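Local coordinates for protein glutamine synthetase (Helicobacter pylori, PDB 5ZLI) that belongs to the glutamine synthetase family, class I beta, and joins a beta-grasp domain to a catalytic domain in an assembly of twelve chains, at residues Ser10-Phe15 with Pro79-Tyr84; Leu215-Val220 with Gly229-Lys234; Ala304-Gly309 with Lys393-Pro398. One frame throughout, in Å; residues are numbered along the deposited sequence.

Contact 1: residues Ser10-Phe15 with Pro79-Tyr84; sequences SKIKEF and PDLVRY
Phe-15 carries CG anti to the backbone N (chi1 162°), while Tyr-84 holds CG between its backbone N and carbonyl carbon (chi1 53°), and with these rotations the two rings meet edge-to-face. The planes stand at 85° with centroids 5.2 Å apart; Phe-15 CD2 lies over the tyrosine face, offset toward the rim and 3.7 Å from Tyr-84 CE2. The phenylalanine is also covered from one face: Leu-81 crosses it at about a right angle, its CD2 resting 3.4 Å from Phe-15 CD2. The other leucine methyl, CD1, turns to the helix and reaches Ile-12 CG1 at 3.8 Å. Leu-81 thus splits its two methyls between Ile-12 and the Phe-15 ring, where helix 9-20 lies across strand 74-81 of the beta-grasp domain. An inverse gamma turn centred on Leu-81 bends the chain there, before a corner at Val-82 and Arg-83 leads on to Tyr-84. The polar fringe is weaker. Lys-11 NZ makes a long salt bridge with Asp-80 OD1 at 4.0 Å, and the same NZ sits 4.0 Å from Val-82 CG1. Asp-80 has closer company on its other oxygen, OD2, in salt bridges to Arg-115 and Lys-119. Leu-53, in a loop, adds to the apolar cover on Ile-12 and Phe-15, and Phe-18, one turn further along the helix, meets the Tyr-84 ring.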
# COMPACT_ATOMS: atom_id res chain seq x y z
N SER B 10 63.69 22.93 -16.51
CA SER B 10 63.88 21.72 -17.30
C SER B 10 62.64 20.84 -17.16
O SER B 10 62.17 20.23 -18.13
CB SER B 10 65.14 20.99 -16.84
OG SER B 10 66.26 21.86 -16.65
N LYS B 11 62.07 20.81 -15.96
CA LYS B 11 60.94 19.96 -15.63
C LYS B 11 59.59 20.61 -15.92
O LYS B 11 58.61 19.91 -16.14
CB LYS B 11 61.04 19.55 -14.15
CG LYS B 11 62.36 18.79 -13.77
CD LYS B 11 62.23 18.05 -12.44
CE LYS B 11 61.86 19.02 -11.29
NZ LYS B 11 61.09 18.46 -10.13
N ILE B 12 59.53 21.94 -15.95
CA ILE B 12 58.29 22.63 -16.29
C ILE B 12 58.02 22.51 -17.78
O ILE B 12 56.88 22.30 -18.21
CB ILE B 12 58.38 24.10 -15.85
CG1 ILE B 12 58.33 24.20 -14.31
CG2 ILE B 12 57.28 24.95 -16.53
CD1 ILE B 12 58.46 25.61 -13.74
N LYS B 13 59.07 22.63 -18.59
CA LYS B 13 58.90 22.47 -20.03
C LYS B 13 58.29 21.12 -20.37
O LYS B 13 57.22 21.04 -20.98
CB LYS B 13 60.25 22.65 -20.74
CG LYS B 13 60.18 22.44 -22.25
CD LYS B 13 61.18 23.30 -23.02
CE LYS B 13 60.90 23.24 -24.52
NZ LYS B 13 61.46 22.01 -25.14
N GLU B 14 58.96 20.04 -19.96
CA GLU B 14 58.54 18.72 -20.39
C GLU B 14 57.17 18.40 -19.84
O GLU B 14 56.42 17.62 -20.44
CB GLU B 14 59.54 17.68 -19.93
CG GLU B 14 59.72 17.62 -18.43
CD GLU B 14 60.62 16.48 -18.04
OE1 GLU B 14 60.09 15.49 -17.51
OE2 GLU B 14 61.84 16.56 -18.30
N PHE B 15 56.83 19.00 -18.71
CA PHE B 15 55.49 18.85 -18.17
C PHE B 15 54.47 19.46 -19.12
O PHE B 15 53.42 18.86 -19.36
CB PHE B 15 55.42 19.49 -16.79
CG PHE B 15 54.05 19.78 -16.33
CD1 PHE B 15 53.40 20.95 -16.71
CD2 PHE B 15 53.39 18.88 -15.51
CE1 PHE B 15 52.14 21.20 -16.29
CE2 PHE B 15 52.14 19.12 -15.07
CZ PHE B 15 51.50 20.29 -15.46
N PRO B 79 53.45 23.86 -6.94
CA PRO B 79 53.38 22.55 -7.58
C PRO B 79 54.74 21.87 -7.58
O PRO B 79 55.77 22.52 -7.77
CB PRO B 79 52.90 22.87 -9.00
CG PRO B 79 52.33 24.27 -8.93
CD PRO B 79 53.15 24.96 -7.89
N ASP B 80 54.75 20.57 -7.29
CA ASP B 80 55.93 19.73 -7.47
C ASP B 80 55.67 18.84 -8.69
O ASP B 80 54.69 18.08 -8.72
CB ASP B 80 56.24 18.91 -6.21
CG ASP B 80 57.63 18.25 -6.25
OD1 ASP B 80 58.33 18.38 -7.28
OD2 ASP B 80 58.05 17.65 -5.24
N LEU B 81 56.53 18.94 -9.69
CA LEU B 81 56.26 18.24 -10.93
C LEU B 81 56.93 16.87 -10.92
O LEU B 81 57.72 16.52 -11.79
CB LEU B 81 56.69 19.07 -12.12
CG LEU B 81 55.77 20.29 -12.20
CD1 LEU B 81 56.18 21.30 -13.27
CD2 LEU B 81 54.35 19.82 -12.38
N VAL B 82 56.56 16.09 -9.90
CA VAL B 82 56.94 14.68 -9.81
C VAL B 82 55.68 13.89 -9.52
O VAL B 82 54.77 14.35 -8.82
CB VAL B 82 58.01 14.41 -8.74
CG1 VAL B 82 59.33 15.07 -9.12
CG2 VAL B 82 57.53 14.85 -7.37
N ARG B 83 55.64 12.67 -10.07
CA ARG B 83 54.57 11.71 -9.86
C ARG B 83 53.20 12.26 -10.25
O ARG B 83 52.17 11.76 -9.78
CB ARG B 83 54.56 11.20 -8.42
CG ARG B 83 55.79 10.37 -8.13
CD ARG B 83 55.81 9.86 -6.71
NE ARG B 83 55.96 10.97 -5.79
CZ ARG B 83 57.10 11.61 -5.57
NH1 ARG B 83 58.22 11.26 -6.21
NH2 ARG B 83 57.11 12.61 -4.71
N TYR B 84 53.17 13.27 -11.11
CA TYR B 84 51.90 13.70 -11.66
C TYR B 84 51.30 12.57 -12.49
O TYR B 84 51.95 11.55 -12.77
CB TYR B 84 52.04 15.00 -12.48
CG TYR B 84 53.08 15.03 -13.57
CD1 TYR B 84 52.86 14.39 -14.78
CD2 TYR B 84 54.25 15.78 -13.43
CE1 TYR B 84 53.79 14.44 -15.80
CE2 TYR B 84 55.20 15.83 -14.46
CZ TYR B 84 54.96 15.16 -15.64
OH TYR B 84 55.84 15.18 -16.68

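Contact 2: residues Leu215-Val220 with Gly229-Lys234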
# COMPACT_ATOMS: atom_id res chain seq x y z
N LEU B 215 51.76 3.82 -9.96
CA LEU B 215 52.00 3.03 -8.77
C LEU B 215 52.17 1.57 -9.13
O LEU B 215 51.41 1.04 -9.94
CB LEU B 215 50.86 3.15 -7.78
CG LEU B 215 51.16 3.83 -6.46
CD1 LEU B 215 49.94 3.75 -5.58
CD2 LEU B 215 52.29 3.00 -5.84
N GLU B 216 53.16 0.92 -8.52
CA GLU B 216 53.40 -0.50 -8.74
C GLU B 216 52.84 -1.34 -7.58
O GLU B 216 53.04 -1.03 -6.40
CB GLU B 216 54.88 -0.80 -8.98
CG GLU B 216 55.28 -0.63 -10.45
CD GLU B 216 56.55 -1.37 -10.84
OE1 GLU B 216 57.51 -1.39 -10.03
OE2 GLU B 216 56.60 -1.92 -11.97
N THR B 217 52.14 -2.40 -7.96
CA THR B 217 51.43 -3.28 -7.06
C THR B 217 52.07 -4.66 -7.12
O THR B 217 52.45 -5.12 -8.21
CB THR B 217 49.96 -3.39 -7.48
OG1 THR B 217 49.90 -3.85 -8.84
CG2 THR B 217 49.27 -2.04 -7.41
N PHE B 218 52.17 -5.35 -5.97
CA PHE B 218 52.53 -6.76 -6.00
C PHE B 218 51.34 -7.67 -5.67
O PHE B 218 50.92 -8.45 -6.53
CB PHE B 218 53.75 -7.11 -5.11
CG PHE B 218 53.74 -6.49 -3.72
CD1 PHE B 218 53.17 -7.17 -2.64
CD2 PHE B 218 54.34 -5.25 -3.48
CE1 PHE B 218 53.16 -6.62 -1.35
CE2 PHE B 218 54.33 -4.69 -2.19
CZ PHE B 218 53.74 -5.38 -1.13
N VAL B 219 50.76 -7.55 -4.49
CA VAL B 219 49.79 -8.53 -4.03
C VAL B 219 48.42 -7.88 -3.90
O VAL B 219 48.30 -6.68 -3.64
CB VAL B 219 50.23 -9.15 -2.68
CG1 VAL B 219 50.09 -8.14 -1.57
CG2 VAL B 219 49.43 -10.39 -2.36
N VAL B 220 47.37 -8.66 -4.12
CA VAL B 220 46.01 -8.19 -3.87
C VAL B 220 45.15 -9.35 -3.41
O VAL B 220 44.94 -10.32 -4.16
CB VAL B 220 45.45 -7.48 -5.12
CG1 VAL B 220 45.38 -8.42 -6.26
CG2 VAL B 220 44.09 -6.91 -4.84
N GLY B 229 39.86 -5.49 2.26
CA GLY B 229 40.74 -5.74 1.13
C GLY B 229 42.05 -5.02 1.36
O GLY B 229 42.20 -4.26 2.31
N GLU B 230 43.00 -5.28 0.46
CA GLU B 230 44.35 -4.75 0.63
C GLU B 230 45.08 -4.89 -0.71
O GLU B 230 44.90 -5.87 -1.44
CB GLU B 230 45.07 -5.54 1.73
CG GLU B 230 46.25 -4.89 2.48
CD GLU B 230 46.96 -5.92 3.38
OE1 GLU B 230 47.81 -5.57 4.22
OE2 GLU B 230 46.59 -7.11 3.25
N VAL B 231 45.96 -3.93 -1.00
CA VAL B 231 46.84 -3.99 -2.16
C VAL B 231 48.25 -3.63 -1.69
O VAL B 231 48.44 -2.63 -0.98
CB VAL B 231 46.40 -3.07 -3.31
CG1 VAL B 231 47.38 -3.14 -4.48
CG2 VAL B 231 44.99 -3.42 -3.76
N GLY B 232 49.22 -4.46 -2.05
CA GLY B 232 50.61 -4.18 -1.78
C GLY B 232 51.21 -3.32 -2.88
O GLY B 232 51.14 -3.67 -4.06
N VAL B 233 51.83 -2.20 -2.48
CA VAL B 233 52.45 -1.25 -3.39
C VAL B 233 53.96 -1.24 -3.15
O VAL B 233 54.45 -1.64 -2.09
CB VAL B 233 51.85 0.17 -3.23
CG1 VAL B 233 50.49 0.23 -3.85
CG2 VAL B 233 51.72 0.51 -1.77
N LYS B 234 54.70 -0.82 -4.16
CA LYS B 234 56.15 -0.77 -4.01
C LYS B 234 56.54 0.21 -2.91
O LYS B 234 55.94 1.28 -2.78
CB LYS B 234 56.81 -0.37 -5.34
CG LYS B 234 58.05 -1.18 -5.68
CD LYS B 234 59.05 -0.41 -6.54
CE LYS B 234 60.50 -0.95 -6.40
NZ LYS B 234 61.27 -0.53 -5.18
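Glu-216 and Lys-234, Phe-218 and Gly-232, and Gly-232 and Val-219 are tied by three backbone hydrogen bonds. Lys-234 N gives to Glu-216 O at 2.8 Å, Phe-218 N to Gly-232 O at 2.7 Å, and Gly-232 N to Val-219 O at 2.9 Å; the last is the straightest, with 168° at the hydrogen. Gly-232 therefore uses both its N-H and its C=O on the same partner strand. Between the non-hydrogen-bonded pairs Thr-217/Val-233 and Val-220/Val-231 the register slips by one residue, a beta bulge around Phe-218 and Val-219. Phe-218 holds CG in the crowded position between N and carbonyl carbon (chi1 45°); the ring beyond it comes to lie over Gly-232. Gly-232 CA sits under one ring face, offset toward the rim and 3.6 Å from the centroid of the Phe-218 ring, a CH-pi contact made close by the bare glycine. At the ring edge is Val-233 O. Val-219 CG1 comes to 3.8 Å from Gly-232 N. Thr-217, Val-220, Val-231 and Val-233 share one face of the sheet. There the Val-220 and Val-231 side chains lie side by side, pointing the same way, their CG2 atoms 3.8 Å apart; Thr-217 CG2 meets Val-231 CG1 at 3.7 Å, and Leu-215 CD2 reaches Val-233 CG1 at 3.9 Å. Leu-210 and Val-207 of helix 200-212 pack on this largely apolar face. The Glu-230 carboxylate comes close to the like-charged Glu-139, Glu-141 and Glu-223. The whole is a bulged antiparallel beta hairpin of the catalytic domain, whose Val-219 and Val-220 pair antiparallel with a strand of a second subunit; in glutamine synthetases a neighbour's N-terminal domain extends the catalytic sheet in this way.

Contact 3: residues Ala304-Gly309 with Lys393-Pro398; sequences ALHFLG and KNKIDP
Pro-398 and Gly-309 form the close-packed end of this contact, where the loop after helix 377-393 lies against helix 302-313. The proline lays its ring against the helix: CB rests 3.5 Å from Gly-309 N, CD lies 3.3 Å from Leu-305 O, and CG meets Leu-305 CD2 at 3.7 Å. Leu-308 crosses the ring at about a right angle and touches Pro-398 CB through CD2, at 3.8 Å. Because Gly-309 offers only backbone here, loop and helix come close together, and Ile-396 CG2 reaches Gly-309 O at 3.5 Å. Beside this patch of proline, leucine and bare backbone, His-306 sets CG anti to the carbonyl carbon (chi1 -73°), its ring next to Lys-395. ND1 gives a nearly straight hydrogen bond (168°) to Ile-396 O at 3.0 Å; the oxygen lies in the imidazole plane, the donor above the carbonyl plane. Lys-395 covers one face, CA over its centre and CB 4.0 Å from the centroid of the His-306 ring (CH-pi). Held at edge and face, the imidazole should turn little. Toward solvent the contact slackens. Lys-395 NZ has a long, weak ion pair with Glu-302, and the exposed Asp-397 points away from the helix, its OD2 bonded to Gly-399 N. Within the catalytic domain, Tyr-344 of strand 341-346 touches Leu-308 and Pro-398, Phe-366 of strand 366-368 backs Leu-308, and further along helix 302-313 Leu-312 touches Pro-398 and Arg-313 touches Ile-396.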
# COMPACT_ATOMS: atom_id res chain seq x y z
N ALA B 304 69.77 -0.74 13.07
CA ALA B 304 68.33 -0.97 13.02
C ALA B 304 67.73 -1.16 14.41
O ALA B 304 66.63 -0.68 14.69
CB ALA B 304 67.99 -2.16 12.14
N LEU B 305 68.41 -1.91 15.29
CA LEU B 305 67.83 -2.15 16.60
C LEU B 305 67.80 -0.88 17.44
O LEU B 305 66.89 -0.71 18.27
CB LEU B 305 68.61 -3.22 17.36
CG LEU B 305 68.28 -4.65 17.01
CD1 LEU B 305 69.46 -5.51 17.37
CD2 LEU B 305 67.05 -5.05 17.79
N HIS B 306 68.78 0.00 17.25
CA HIS B 306 68.72 1.31 17.88
C HIS B 306 67.61 2.15 17.27
O HIS B 306 66.86 2.82 18.00
CB HIS B 306 70.09 2.00 17.78
CG HIS B 306 71.14 1.41 18.68
ND1 HIS B 306 70.86 0.94 19.94
CD2 HIS B 306 72.46 1.19 18.48
CE1 HIS B 306 71.97 0.46 20.49
NE2 HIS B 306 72.95 0.60 19.62
N PHE B 307 67.43 2.08 15.95
CA PHE B 307 66.26 2.69 15.34
C PHE B 307 64.96 2.22 16.02
O PHE B 307 64.12 3.04 16.42
CB PHE B 307 66.25 2.37 13.85
CG PHE B 307 65.18 3.05 13.08
CD1 PHE B 307 63.88 2.61 13.14
CD2 PHE B 307 65.48 4.12 12.27
CE1 PHE B 307 62.92 3.23 12.42
CE2 PHE B 307 64.51 4.74 11.55
CZ PHE B 307 63.24 4.30 11.63
N LEU B 308 64.79 0.90 16.15
CA LEU B 308 63.57 0.35 16.75
C LEU B 308 63.38 0.82 18.19
O LEU B 308 62.24 1.06 18.62
CB LEU B 308 63.61 -1.17 16.69
CG LEU B 308 62.56 -1.87 17.56
CD1 LEU B 308 61.21 -1.59 16.98
CD2 LEU B 308 62.82 -3.38 17.63
N GLY B 309 64.46 0.86 18.97
CA GLY B 309 64.37 1.37 20.33
C GLY B 309 63.87 2.80 20.38
O GLY B 309 63.13 3.18 21.28
N LYS B 393 70.86 8.11 17.24
CA LYS B 393 71.66 9.12 17.90
C LYS B 393 71.97 8.71 19.32
O LYS B 393 73.13 8.66 19.73
CB LYS B 393 70.93 10.47 17.87
CG LYS B 393 70.81 11.09 16.45
CD LYS B 393 69.81 12.25 16.40
CE LYS B 393 70.42 13.54 16.93
NZ LYS B 393 71.35 14.20 15.94
N ASN B 394 70.94 8.33 20.08
CA ASN B 394 71.08 8.01 21.50
C ASN B 394 71.29 6.53 21.77
O ASN B 394 71.10 6.09 22.92
CB ASN B 394 69.88 8.52 22.28
CG ASN B 394 69.72 10.01 22.16
OD1 ASN B 394 70.19 10.60 21.19
ND2 ASN B 394 69.07 10.62 23.14
N LYS B 395 71.64 5.75 20.74
CA LYS B 395 71.93 4.32 20.86
C LYS B 395 70.91 3.63 21.76
O LYS B 395 71.26 2.95 22.72
CB LYS B 395 73.33 4.14 21.42
CG LYS B 395 74.45 4.93 20.72
CD LYS B 395 74.97 4.30 19.42
CE LYS B 395 76.37 4.81 19.10
NZ LYS B 395 77.02 4.10 17.97
N ILE B 396 69.63 3.79 21.44
CA ILE B 396 68.57 3.32 22.34
C ILE B 396 68.35 1.82 22.15
O ILE B 396 68.08 1.35 21.04
CB ILE B 396 67.26 4.10 22.12
CG1 ILE B 396 67.45 5.59 22.40
CG2 ILE B 396 66.18 3.56 23.05
CD1 ILE B 396 66.15 6.40 22.48
N ASP B 397 68.41 1.08 23.25
CA ASP B 397 68.13 -0.35 23.27
C ASP B 397 66.62 -0.58 23.20
O ASP B 397 65.88 -0.00 24.00
CB ASP B 397 68.70 -0.97 24.57
CG ASP B 397 68.88 -2.48 24.48
OD1 ASP B 397 70.05 -2.91 24.47
OD2 ASP B 397 67.89 -3.23 24.44
N PRO B 398 66.13 -1.40 22.27
CA PRO B 398 64.69 -1.63 22.18
C PRO B 398 64.18 -2.64 23.19
O PRO B 398 62.98 -2.93 23.18
CB PRO B 398 64.54 -2.19 20.76
CG PRO B 398 65.79 -2.93 20.54
CD PRO B 398 66.88 -2.18 21.27

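Overall arrangement
Contact 2 is the buried member of the three and lies nearest the middle of the chain; contacts 1 and 3 are partly buried, with centres about 25 and 24 Å from the chain centre. No two share an element or touch: contacts 1 and 2 come within about 8 Å at their nearest atoms. Chemistry follows place. The hairpin is held by main-chain bonds and an apolar face, and meets another subunit; contact 1 sets a helix on a strand by side-chain packing and a long salt bridge, with no hydrogen bond across; contact 3 fixes a loop to a helix with one histidine hydrogen bond beside close proline-glycine packing. Contacts 2 and 3 both belong to the catalytic domain, whereas 79-84 belongs to the beta-grasp part.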